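Local coordinates for protein O-ureido-L-serine synthase (Streptomyces lavendulae, PDB 3X44) that catalyses the pyridoxal phosphate-dependent addition of hydroxyurea to O-acetyl-L-serine, giving O-ureido-L-serine for biosynthesis of the antibiotic D-cycloserine, at residues V29-E34 / A288-T293; V17-M22 / A256-F261; L169-T174 / T284-M289; M22-T27 / T272-A277. The protein carries 1 engineered substitution. All blocks are in the same frame, centred on the assembly; numbering follows the deposited sequence.

Interaction 1 of 4, residues V29-E34 / A288-T293. With PUS ((E)-O-(carbamoylamino)-N-({3-hydroxy-2-methyl-5-[(phosphonooxy)methyl]pyridin-4-yl}methylidene)-L-serine), chain C.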
# COMPACT_ATOMS: atom_id res chain seq x y z
N VAL A 29 -17.30 -15.87 -0.12
CA VAL A 29 -17.33 -15.25 -1.43
C VAL A 29 -16.63 -13.91 -1.34
O VAL A 29 -16.98 -13.06 -0.52
CB VAL A 29 -18.78 -15.02 -1.92
CG1 VAL A 29 -18.77 -14.35 -3.30
CG2 VAL A 29 -19.52 -16.35 -2.00
N TYR A 30 -15.62 -13.73 -2.18
CA TYR A 30 -14.85 -12.49 -2.21
C TYR A 30 -15.15 -11.80 -3.53
O TYR A 30 -15.53 -12.46 -4.49
CB TYR A 30 -13.36 -12.79 -2.09
CG TYR A 30 -12.92 -13.23 -0.70
CD1 TYR A 30 -12.90 -14.58 -0.35
CD2 TYR A 30 -12.49 -12.29 0.24
CE1 TYR A 30 -12.46 -14.99 0.90
CE2 TYR A 30 -12.04 -12.70 1.51
CZ TYR A 30 -12.03 -14.05 1.83
OH TYR A 30 -11.57 -14.45 3.06
N VAL A 31 -14.98 -10.49 -3.58
CA VAL A 31 -15.24 -9.73 -4.79
C VAL A 31 -14.15 -8.70 -5.09
O VAL A 31 -13.66 -8.03 -4.18
CB VAL A 31 -16.63 -9.00 -4.71
CG1 VAL A 31 -17.75 -10.02 -4.72
CG2 VAL A 31 -16.71 -8.14 -3.45
N LYS A 32 -13.76 -8.60 -6.36
CA LYS A 32 -12.75 -7.62 -6.79
C LYS A 32 -13.52 -6.38 -7.22
O LYS A 32 -14.30 -6.42 -8.18
CB LYS A 32 -11.92 -8.16 -7.96
CG LYS A 32 -10.58 -7.43 -8.17
CD LYS A 32 -9.46 -8.38 -8.64
CE LYS A 32 -8.14 -7.64 -8.91
NZ LYS A 32 -7.63 -6.86 -7.73
N VAL A 33 -13.30 -5.29 -6.50
CA VAL A 33 -13.98 -4.03 -6.74
C VAL A 33 -13.22 -3.08 -7.66
O VAL A 33 -12.49 -2.20 -7.20
CB VAL A 33 -14.27 -3.33 -5.40
CG1 VAL A 33 -15.36 -2.28 -5.57
CG2 VAL A 33 -14.67 -4.36 -4.37
N GLU A 34 -13.43 -3.25 -8.96
CA GLU A 34 -12.77 -2.43 -9.98
C GLU A 34 -13.26 -0.98 -10.05
O GLU A 34 -12.71 -0.17 -10.78
CB GLU A 34 -12.94 -3.10 -11.34
CG GLU A 34 -12.24 -4.45 -11.44
CD GLU A 34 -10.74 -4.34 -11.30
OE1 GLU A 34 -10.15 -5.10 -10.50
OE2 GLU A 34 -10.14 -3.49 -11.99
N ALA A 288 -15.35 -13.27 -7.23
CA ALA A 288 -16.14 -12.71 -8.32
C ALA A 288 -15.69 -11.30 -8.69
O ALA A 288 -15.39 -10.47 -7.82
CB ALA A 288 -17.62 -12.67 -7.91
N MET A 289 -15.63 -11.03 -10.00
CA MET A 289 -15.22 -9.73 -10.50
C MET A 289 -16.40 -8.76 -10.53
O MET A 289 -17.49 -9.12 -10.97
CB MET A 289 -14.66 -9.84 -11.92
CG MET A 289 -13.41 -10.68 -12.05
SD MET A 289 -11.99 -9.87 -11.30
CE MET A 289 -11.84 -8.41 -12.33
N LEU A 290 -16.18 -7.54 -10.05
CA LEU A 290 -17.19 -6.49 -10.07
C LEU A 290 -16.53 -5.43 -10.95
O LEU A 290 -15.74 -4.59 -10.48
CB LEU A 290 -17.45 -5.93 -8.66
CG LEU A 290 -17.67 -6.90 -7.49
CD1 LEU A 290 -18.18 -6.11 -6.30
CD2 LEU A 290 -18.66 -8.01 -7.86
N PRO A 291 -16.82 -5.47 -12.26
CA PRO A 291 -16.27 -4.55 -13.26
C PRO A 291 -16.41 -3.05 -13.08
O PRO A 291 -15.48 -2.30 -13.41
CB PRO A 291 -16.90 -5.03 -14.57
CG PRO A 291 -17.20 -6.50 -14.30
CD PRO A 291 -17.70 -6.47 -12.88
N ASP A 292 -17.54 -2.58 -12.57
CA ASP A 292 -17.71 -1.14 -12.42
C ASP A 292 -18.64 -0.71 -11.30
O ASP A 292 -19.26 -1.53 -10.62
CB ASP A 292 -18.16 -0.53 -13.75
CG ASP A 292 -19.56 -0.97 -14.17
OD1 ASP A 292 -20.22 -1.72 -13.42
OD2 ASP A 292 -19.99 -0.56 -15.27
N THR A 293 -18.73 0.61 -11.13
CA THR A 293 -19.58 1.22 -10.12
C THR A 293 -21.02 1.19 -10.60
O THR A 293 -21.28 1.21 -11.81
CB THR A 293 -19.19 2.69 -9.88
OG1 THR A 293 -20.19 3.34 -9.09
CG2 THR A 293 -19.05 3.42 -11.21
N PUS C . -16.50 -3.33 -21.50
CA PUS C . -15.86 -3.03 -22.84
CB PUS C . -16.30 -4.05 -23.94
OG PUS C . -17.79 -4.02 -24.11
ND PUS C . -18.16 -4.32 -25.47
CE PUS C . -19.00 -5.35 -25.73
NZ2 PUS C . -19.18 -6.32 -24.81
OZ1 PUS C . -19.59 -5.39 -26.76
C PUS C . -16.26 -1.60 -23.27
O PUS C . -16.63 -0.82 -22.45
OT PUS C . -16.20 -1.27 -24.44
C2 PUS C . -18.54 -4.31 -17.67
C3 PUS C . -17.80 -3.88 -18.87
C4 PUS C . -16.98 -4.86 -19.59
C5 PUS C . -16.91 -6.23 -19.07
C6 PUS C . -17.68 -6.57 -17.86
C2A PUS C . -19.43 -3.34 -16.94
C4A PUS C . -16.34 -4.53 -20.92
C5A PUS C . -16.07 -7.30 -19.76
N1 PUS C . -18.45 -5.61 -17.23
O3 PUS C . -17.82 -2.59 -19.25
O1P PUS C . -13.84 -6.82 -21.78
O2P PUS C . -12.40 -7.68 -20.11
O3P PUS C . -14.20 -9.01 -20.92
O4P PUS C . -14.64 -7.07 -19.52
P PUS C . -13.77 -7.65 -20.59
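Leu290 leans its branched end on Val31: both Leu290 CG and Leu290 CD1 come to 3.6 Å from Val31 CB. With Ala288 and Val33 these residues form one apolar face of two parallel strands, and helix 264-278 covers it through Ala266 and Val270, a buried place that suits leucine and valine. The backbone of Leu290 is held at both ends, its N donating to Lys32 O (2.9 Å) and its O accepting from Glu34 N (3.1 Å). On the other face Lys32 and Met289 run side by side, pointing the same way, with Lys32 CB 3.8 Å from Met289 SD. A lysine fits here because its methylene chain can line the sulfur while its ammonium group travels on to a salt bridge with Glu159. Glu34 turns back where the strand has ended: with CG anti to the carbonyl carbon (chi1 -65°), Glu34 CG lies 3.6 Å from Leu290 O, while Glu34 CB is 3.4 Å from Pro291 O, and the carboxylate goes to Arg45 and Thr14. Just beyond the strand end, Pro291 CB stands 3.1 Å from the pyridine N1 of the bound PUS. The C-terminal end of this parallel pair delivers Pro291 and Asp292 to the cofactor pocket of a fold-type II pyridoxal phosphate enzyme.

Interaction 2 of 4, residues V17-M22 / A256-F261; sequences VRLQRM and AEEGIF
Leaving strand 16-18, the backbone of Leu19 to Met22 passes the C-terminal end of helix 244-257 without strand pairing, Leu19 and Glu258 being nearest with their CA atoms 6.6 Å apart. Glu258, the first residue to depart from helical geometry, spans the two segments. Its bend at chi2 (-87°) carries CD toward the loop, where the carboxylate gathers three backbone N-H groups: Gln20 N binds Glu258 OE1 at 2.7 Å on the syn side, Arg21 N binds Glu258 OE2 at 2.7 Å, also syn, and Met22 N meets the same OE2 at 2.8 Å, nearly in line with its C-O bond. Arg21 slides past in the opposite direction, and its NH1 donates to Glu257 O (2.7 Å), which lies in the guanidinium plane; NH1 also reaches Ala84 O of the second subunit. Beside this polar cluster the contact is apolar. Ile260 CD1 meets Val17 CG2 tip to tip at 3.8 Å and touches Leu19 CD2 at 3.9 Å, branched side chains suiting a buried seam. Three amide donors around one buried carboxylate would stabilise its negative charge, consistent with an ionised Glu258 that fixes the loop, while Arg21 suits the carbonyl-rich end of the helix.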
# COMPACT_ATOMS: atom_id res chain seq x y z
N VAL A 17 -12.64 -7.83 -1.39
CA VAL A 17 -13.28 -7.89 -0.09
C VAL A 17 -14.25 -9.06 0.04
O VAL A 17 -14.85 -9.51 -0.93
CB VAL A 17 -14.04 -6.56 0.21
CG1 VAL A 17 -13.37 -5.41 -0.52
CG2 VAL A 17 -15.50 -6.68 -0.24
N ARG A 18 -14.40 -9.53 1.27
CA ARG A 18 -15.29 -10.65 1.54
C ARG A 18 -16.73 -10.18 1.72
O ARG A 18 -16.98 -9.13 2.31
CB ARG A 18 -14.83 -11.35 2.82
CG ARG A 18 -15.56 -12.63 3.17
CD ARG A 18 -14.88 -13.31 4.35
NE ARG A 18 -15.61 -14.49 4.81
CZ ARG A 18 -16.77 -14.44 5.46
NH1 ARG A 18 -17.35 -13.28 5.72
NH2 ARG A 18 -17.36 -15.57 5.84
N LEU A 19 -17.68 -10.94 1.18
CA LEU A 19 -19.09 -10.60 1.37
C LEU A 19 -19.39 -11.09 2.79
O LEU A 19 -19.01 -12.20 3.18
CB LEU A 19 -19.97 -11.33 0.34
CG LEU A 19 -19.80 -10.88 -1.12
CD1 LEU A 19 -20.97 -11.39 -1.98
CD2 LEU A 19 -19.74 -9.35 -1.19
N GLN A 20 -20.07 -10.25 3.56
CA GLN A 20 -20.38 -10.57 4.95
C GLN A 20 -21.67 -11.33 5.25
O GLN A 20 -21.73 -12.07 6.23
CB GLN A 20 -20.35 -9.28 5.77
CG GLN A 20 -18.95 -8.73 5.97
CD GLN A 20 -18.19 -9.48 7.05
OE1 GLN A 20 -18.12 -10.71 7.04
NE2 GLN A 20 -17.61 -8.74 7.99
N ARG A 21 -22.70 -11.16 4.42
CA ARG A 21 -23.95 -11.87 4.69
C ARG A 21 -24.64 -12.52 3.49
O ARG A 21 -25.54 -13.33 3.67
CB ARG A 21 -24.94 -10.93 5.40
CG ARG A 21 -25.03 -9.54 4.80
CD ARG A 21 -25.94 -8.64 5.64
NE ARG A 21 -25.31 -8.24 6.90
CZ ARG A 21 -24.37 -7.31 7.01
NH1 ARG A 21 -23.94 -6.66 5.93
NH2 ARG A 21 -23.86 -7.02 8.20
N MET A 22 -24.22 -12.19 2.27
CA MET A 22 -24.87 -12.75 1.10
C MET A 22 -24.48 -14.19 0.75
O MET A 22 -25.25 -14.91 0.11
CB MET A 22 -24.61 -11.85 -0.11
CG MET A 22 -25.54 -10.66 -0.20
SD MET A 22 -25.11 -9.59 -1.57
CE MET A 22 -25.68 -10.56 -2.96
N ALA A 256 -27.51 -3.01 -0.93
CA ALA A 256 -28.35 -2.94 0.28
C ALA A 256 -27.99 -3.91 1.41
O ALA A 256 -28.35 -3.68 2.58
CB ALA A 256 -29.82 -3.11 -0.12
N GLU A 257 -27.28 -4.99 1.08
CA GLU A 257 -26.92 -5.98 2.08
C GLU A 257 -25.43 -6.02 2.42
O GLU A 257 -25.03 -6.60 3.43
CB GLU A 257 -27.38 -7.37 1.62
CG GLU A 257 -28.89 -7.52 1.57
CD GLU A 257 -29.33 -8.82 0.94
OE1 GLU A 257 -28.71 -9.87 1.22
OE2 GLU A 257 -30.30 -8.80 0.15
N GLU A 258 -24.61 -5.39 1.59
CA GLU A 258 -23.18 -5.39 1.84
C GLU A 258 -22.56 -4.01 1.71
O GLU A 258 -21.39 -3.81 2.04
CB GLU A 258 -22.49 -6.37 0.88
CG GLU A 258 -23.06 -7.78 0.91
CD GLU A 258 -22.41 -8.64 1.98
OE1 GLU A 258 -21.48 -8.15 2.66
OE2 GLU A 258 -22.82 -9.81 2.13
N GLY A 259 -23.33 -3.05 1.24
CA GLY A 259 -22.78 -1.72 1.08
C GLY A 259 -21.84 -1.63 -0.12
O GLY A 259 -20.95 -0.79 -0.16
N ILE A 260 -22.02 -2.52 -1.09
CA ILE A 260 -21.19 -2.50 -2.29
C ILE A 260 -22.10 -2.22 -3.48
O ILE A 260 -22.95 -3.03 -3.84
CB ILE A 260 -20.46 -3.85 -2.49
CG1 ILE A 260 -19.55 -4.13 -1.29
CG2 ILE A 260 -19.59 -3.78 -3.75
CD1 ILE A 260 -19.03 -5.55 -1.23
N PHE A 261 -21.91 -1.04 -4.07
CA PHE A 261 -22.71 -0.58 -5.20
C PHE A 261 -21.98 -0.79 -6.52
O PHE A 261 -21.04 -0.07 -6.85
CB PHE A 261 -23.03 0.91 -5.01
CG PHE A 261 -24.05 1.44 -5.97
CD1 PHE A 261 -25.21 0.72 -6.24
CD2 PHE A 261 -23.85 2.66 -6.61
CE1 PHE A 261 -26.15 1.21 -7.13
CE2 PHE A 261 -24.79 3.16 -7.50
CZ PHE A 261 -25.94 2.43 -7.77

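Interaction 3 of 4, residues L169-T174 / T284-M289; sequences LDHFVT and TVLLAM
Strands 171-174 and 285-290 are parallel neighbours inside the larger sheet of this three-layered alpha/beta fold, and strand 171-174 runs into the loop Gly177-Thr181 that binds pyridoxal phosphate. Where the pair begins, Asp170 stands in for a backbone carbonyl: its OD2 takes the N-H of Val285 at 2.8 Å on the anti lone pair, in a bond of 170°, and also forms a salt bridge with Arg168. Val285 O in turn accepts from both Asp170 N (2.8 Å) and His171 N (3.3 Å). Regular parallel bonding follows, Leu287 N donating to His171 O and Leu287 O receiving Val173 N at 2.7 Å, before Met289 N reaches Val173 O.

On the side facing helix 264-278, His171 and Leu286 lie alongside each other, with His171 CD2 3.5 Å from Leu286 CG, while Thr284 CG2 comes to the edge of the imidazole ring. The other side carries larger apolar groups packed against helix 147-164, whose Ile160 touches both Phe172 and Leu287. With CG anti to the backbone N (chi1 173°), Phe172 lies beside Leu287 and receives Leu287 CD2 at its ring edge, 3.8 Å from Phe172 CD1. Methionine, flexible and bent at chi2 and chi3, brings its sulfur to the CE1-CZ side of the same ring: in a Met-aromatic contact, Met289 SD sits 5.0 Å from the centroid of the Phe172 ring, 74° off its normal.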
# COMPACT_ATOMS: atom_id res chain seq x y z
N LEU A 169 -8.52 -20.99 -2.54
CA LEU A 169 -9.29 -20.37 -3.62
C LEU A 169 -9.74 -21.51 -4.53
O LEU A 169 -8.91 -22.24 -5.06
CB LEU A 169 -8.43 -19.36 -4.41
CG LEU A 169 -9.17 -18.68 -5.57
CD1 LEU A 169 -10.38 -17.92 -5.03
CD2 LEU A 169 -8.23 -17.73 -6.31
N ASP A 170 -11.05 -21.64 -4.69
CA ASP A 170 -11.63 -22.71 -5.51
C ASP A 170 -12.22 -22.31 -6.85
O ASP A 170 -12.13 -23.07 -7.82
CB ASP A 170 -12.70 -23.44 -4.70
CG ASP A 170 -12.15 -24.04 -3.43
OD1 ASP A 170 -11.35 -24.99 -3.53
OD2 ASP A 170 -12.51 -23.55 -2.34
N HIS A 171 -12.86 -21.14 -6.93
CA HIS A 171 -13.47 -20.69 -8.18
C HIS A 171 -13.22 -19.22 -8.45
O HIS A 171 -13.26 -18.40 -7.53
CB HIS A 171 -14.98 -20.90 -8.17
CG HIS A 171 -15.41 -22.21 -7.60
ND1 HIS A 171 -15.74 -23.29 -8.39
CD2 HIS A 171 -15.58 -22.62 -6.32
CE1 HIS A 171 -16.10 -24.31 -7.62
NE2 HIS A 171 -16.01 -23.92 -6.36
N PHE A 172 -12.98 -18.90 -9.72
CA PHE A 172 -12.79 -17.52 -10.17
C PHE A 172 -13.96 -17.25 -11.11
O PHE A 172 -14.12 -17.94 -12.12
CB PHE A 172 -11.46 -17.37 -10.92
CG PHE A 172 -11.28 -16.03 -11.56
CD1 PHE A 172 -11.16 -14.88 -10.78
CD2 PHE A 172 -11.25 -15.90 -12.94
CE1 PHE A 172 -11.02 -13.62 -11.36
CE2 PHE A 172 -11.10 -14.65 -13.54
CZ PHE A 172 -10.99 -13.51 -12.74
N VAL A 173 -14.77 -16.25 -10.81
CA VAL A 173 -15.94 -15.97 -11.64
C VAL A 173 -15.92 -14.65 -12.38
O VAL A 173 -15.68 -13.60 -11.80
CB VAL A 173 -17.22 -16.03 -10.80
CG1 VAL A 173 -18.44 -15.95 -11.70
CG2 VAL A 173 -17.24 -17.30 -9.96
N THR A 174 -16.21 -14.71 -13.67
CA THR A 174 -16.23 -13.50 -14.48
C THR A 174 -17.09 -13.64 -15.72
O THR A 174 -17.32 -14.75 -16.22
CB THR A 174 -14.81 -13.11 -14.95
OG1 THR A 174 -14.88 -11.96 -15.80
CG2 THR A 174 -14.17 -14.26 -15.72
N THR A 284 -15.51 -24.03 0.70
CA THR A 284 -15.32 -23.53 -0.66
C THR A 284 -15.19 -22.01 -0.70
O THR A 284 -16.02 -21.28 -0.15
CB THR A 284 -16.51 -23.95 -1.55
OG1 THR A 284 -16.52 -25.38 -1.69
CG2 THR A 284 -16.41 -23.31 -2.93
N VAL A 285 -14.12 -21.53 -1.35
CA VAL A 285 -13.87 -20.10 -1.48
C VAL A 285 -14.00 -19.67 -2.95
O VAL A 285 -13.40 -20.28 -3.84
CB VAL A 285 -12.46 -19.72 -0.98
CG1 VAL A 285 -12.27 -18.22 -1.10
CG2 VAL A 285 -12.28 -20.17 0.46
N LEU A 286 -14.77 -18.61 -3.19
CA LEU A 286 -14.98 -18.11 -4.54
C LEU A 286 -14.67 -16.63 -4.67
O LEU A 286 -14.86 -15.87 -3.73
CB LEU A 286 -16.44 -18.34 -4.95
CG LEU A 286 -16.97 -19.77 -4.82
CD1 LEU A 286 -17.66 -19.95 -3.46
CD2 LEU A 286 -17.94 -20.03 -5.96
N LEU A 287 -14.19 -16.24 -5.85
CA LEU A 287 -13.86 -14.85 -6.15
C LEU A 287 -14.64 -14.39 -7.38
O LEU A 287 -14.59 -15.04 -8.43
CB LEU A 287 -12.37 -14.70 -6.43
CG LEU A 287 -11.93 -13.30 -6.88
CD1 LEU A 287 -12.10 -12.32 -5.71
CD2 LEU A 287 -10.49 -13.33 -7.36
N ALA A 288 -15.35 -13.27 -7.23
CA ALA A 288 -16.14 -12.71 -8.32
C ALA A 288 -15.69 -11.30 -8.69
O ALA A 288 -15.39 -10.47 -7.82
CB ALA A 288 -17.62 -12.67 -7.91
N MET A 289 -15.63 -11.03 -10.00
CA MET A 289 -15.22 -9.73 -10.50
C MET A 289 -16.40 -8.76 -10.53
O MET A 289 -17.49 -9.12 -10.97
CB MET A 289 -14.66 -9.84 -11.92
CG MET A 289 -13.41 -10.68 -12.05
SD MET A 289 -11.99 -9.87 -11.30
CE MET A 289 -11.84 -8.41 -12.33

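Interaction 4 of 4, residues M22-T27 / T272-A277; sequences MAPEHT and TALSIA
Leu274 and Ala277, one helical turn apart, face the loop of Met22 to Thr27 and carry the close-packed part of this contact. Leu274 presents both branches: CD2 rests on the loop backbone, 3.2 Å from Met22 O, and CD1 meets Met22 CE at 3.8 Å, the two side chains crossing at about a right angle. The bend at chi3 of Met22 (74°) places that methyl. Pro24 lays its ring against the helix, with Pro24 CD 3.7 Å from Ala277 CB and 4.0 Å from Leu274 CD2. A methyl group is all that Ala277 puts forward, which lets the rigid proline come close to the helix. Thr27 flanks the same methyl, its OG1 3.7 Å from Ala277 CB. This hydroxyl also donates to Pro24 O at 3.0 Å; the backbone bond from Thr27 N closes the type I turn from Pro24 to Thr27, and the hydroxyl adds a second grip on the same oxygen.

Toward solvent the contact thins out, and the turn is exposed at Glu25, a place that suits a charged residue. His26 lies at the loose margin, its NE2 3.2 Å from Ala277 O and weakly hydrogen-bonded to Ala280 O just past the helix; Thr27 CG2 sits over one face of the ring, offset toward the rim.

Another face of helix 264-278 looks toward the sheet, Thr272 and Ile276 packing on strands 171-174 and 197-203. Met22 reaches Leu254 of helix 244-257 as well as Leu274, so the loop joins both helices beside the outermost strand of this chain's sheet, 16-18.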
# COMPACT_ATOMS: atom_id res chain seq x y z
N MET A 22 -24.22 -12.19 2.27
CA MET A 22 -24.87 -12.75 1.10
C MET A 22 -24.48 -14.19 0.75
O MET A 22 -25.25 -14.91 0.11
CB MET A 22 -24.61 -11.85 -0.11
CG MET A 22 -25.54 -10.66 -0.20
SD MET A 22 -25.11 -9.59 -1.57
CE MET A 22 -25.68 -10.56 -2.96
N ALA A 23 -23.30 -14.61 1.17
CA ALA A 23 -22.83 -15.96 0.87
C ALA A 23 -23.36 -17.03 1.81
O ALA A 23 -23.60 -16.78 2.98
CB ALA A 23 -21.31 -15.98 0.89
N PRO A 24 -23.57 -18.25 1.28
CA PRO A 24 -24.06 -19.36 2.10
C PRO A 24 -23.06 -19.60 3.24
O PRO A 24 -21.85 -19.57 3.02
CB PRO A 24 -24.14 -20.54 1.13
CG PRO A 24 -24.19 -19.91 -0.23
CD PRO A 24 -23.38 -18.65 -0.13
N GLU A 25 -23.57 -19.83 4.44
CA GLU A 25 -22.74 -20.03 5.63
C GLU A 25 -21.48 -20.89 5.50
O GLU A 25 -20.43 -20.53 6.03
CB GLU A 25 -23.59 -20.59 6.78
CG GLU A 25 -23.19 -20.06 8.15
CD GLU A 25 -23.14 -21.15 9.21
OE1 GLU A 25 -23.99 -22.07 9.15
OE2 GLU A 25 -22.27 -21.09 10.10
N HIS A 26 -21.59 -22.02 4.81
CA HIS A 26 -20.45 -22.92 4.66
C HIS A 26 -19.40 -22.48 3.63
O HIS A 26 -18.42 -23.20 3.38
CB HIS A 26 -20.95 -24.33 4.31
CG HIS A 26 -21.62 -24.41 2.97
ND1 HIS A 26 -22.84 -23.83 2.71
CD2 HIS A 26 -21.23 -25.01 1.81
CE1 HIS A 26 -23.18 -24.07 1.46
NE2 HIS A 26 -22.22 -24.78 0.89
N THR A 27 -19.59 -21.31 3.04
CA THR A 27 -18.64 -20.82 2.05
C THR A 27 -18.18 -19.39 2.28
O THR A 27 -18.63 -18.71 3.21
CB THR A 27 -19.24 -20.90 0.64
OG1 THR A 27 -20.22 -19.86 0.48
CG2 THR A 27 -19.90 -22.25 0.41
N THR A 272 -23.83 -15.73 -10.10
CA THR A 272 -23.30 -17.01 -10.53
C THR A 272 -22.53 -17.66 -9.39
O THR A 272 -22.72 -18.84 -9.10
CB THR A 272 -22.36 -16.84 -11.73
OG1 THR A 272 -23.15 -16.59 -12.91
CG2 THR A 272 -21.51 -18.09 -11.94
N ALA A 273 -21.66 -16.88 -8.75
CA ALA A 273 -20.85 -17.37 -7.64
C ALA A 273 -21.72 -17.90 -6.50
O ALA A 273 -21.41 -18.93 -5.89
CB ALA A 273 -19.94 -16.26 -7.12
N LEU A 274 -22.80 -17.17 -6.21
CA LEU A 274 -23.71 -17.56 -5.14
C LEU A 274 -24.40 -18.87 -5.52
O LEU A 274 -24.68 -19.71 -4.67
CB LEU A 274 -24.74 -16.46 -4.89
CG LEU A 274 -24.26 -15.22 -4.14
CD1 LEU A 274 -25.36 -14.16 -4.13
CD2 LEU A 274 -23.89 -15.59 -2.71
N SER A 275 -24.68 -19.03 -6.81
CA SER A 275 -25.33 -20.23 -7.31
C SER A 275 -24.43 -21.43 -7.09
O SER A 275 -24.88 -22.49 -6.65
CB SER A 275 -25.64 -20.08 -8.80
OG SER A 275 -26.11 -21.30 -9.34
N ILE A 276 -23.15 -21.27 -7.40
CA ILE A 276 -22.19 -22.35 -7.23
C ILE A 276 -21.97 -22.63 -5.73
O ILE A 276 -21.85 -23.78 -5.31
CB ILE A 276 -20.83 -22.01 -7.90
CG1 ILE A 276 -20.96 -22.12 -9.42
CG2 ILE A 276 -19.74 -22.95 -7.41
CD1 ILE A 276 -19.90 -21.35 -10.19
N ALA A 277 -21.94 -21.56 -4.94
CA ALA A 277 -21.73 -21.69 -3.50
C ALA A 277 -22.83 -22.49 -2.81
O ALA A 277 -22.56 -23.23 -1.86
CB ALA A 277 -21.62 -20.31 -2.87

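Overall arrangement
From the N terminus, residues 17-22, 22-27 and 29-34 open interactions 2, 4 and 1 in succession, Met22 serving the first two. Residues 169-174 then open interaction 3. The chain closes these long loops in the order 2, 4, 3 and 1, at residues 256-261, 272-277, 284-289 and 288-293. Interaction 3 therefore lies within the span of interaction 1, the two sharing Ala288 and Met289, whereas every other pair crosses. Interactions 1 and 3 set strand 285-290 between strands 28-33 and 171-174. Interactions 2 and 4 fasten strand 16-18, outermost in this chain's sheet, and its following loop to the end of helix 244-257 and to helix 264-278.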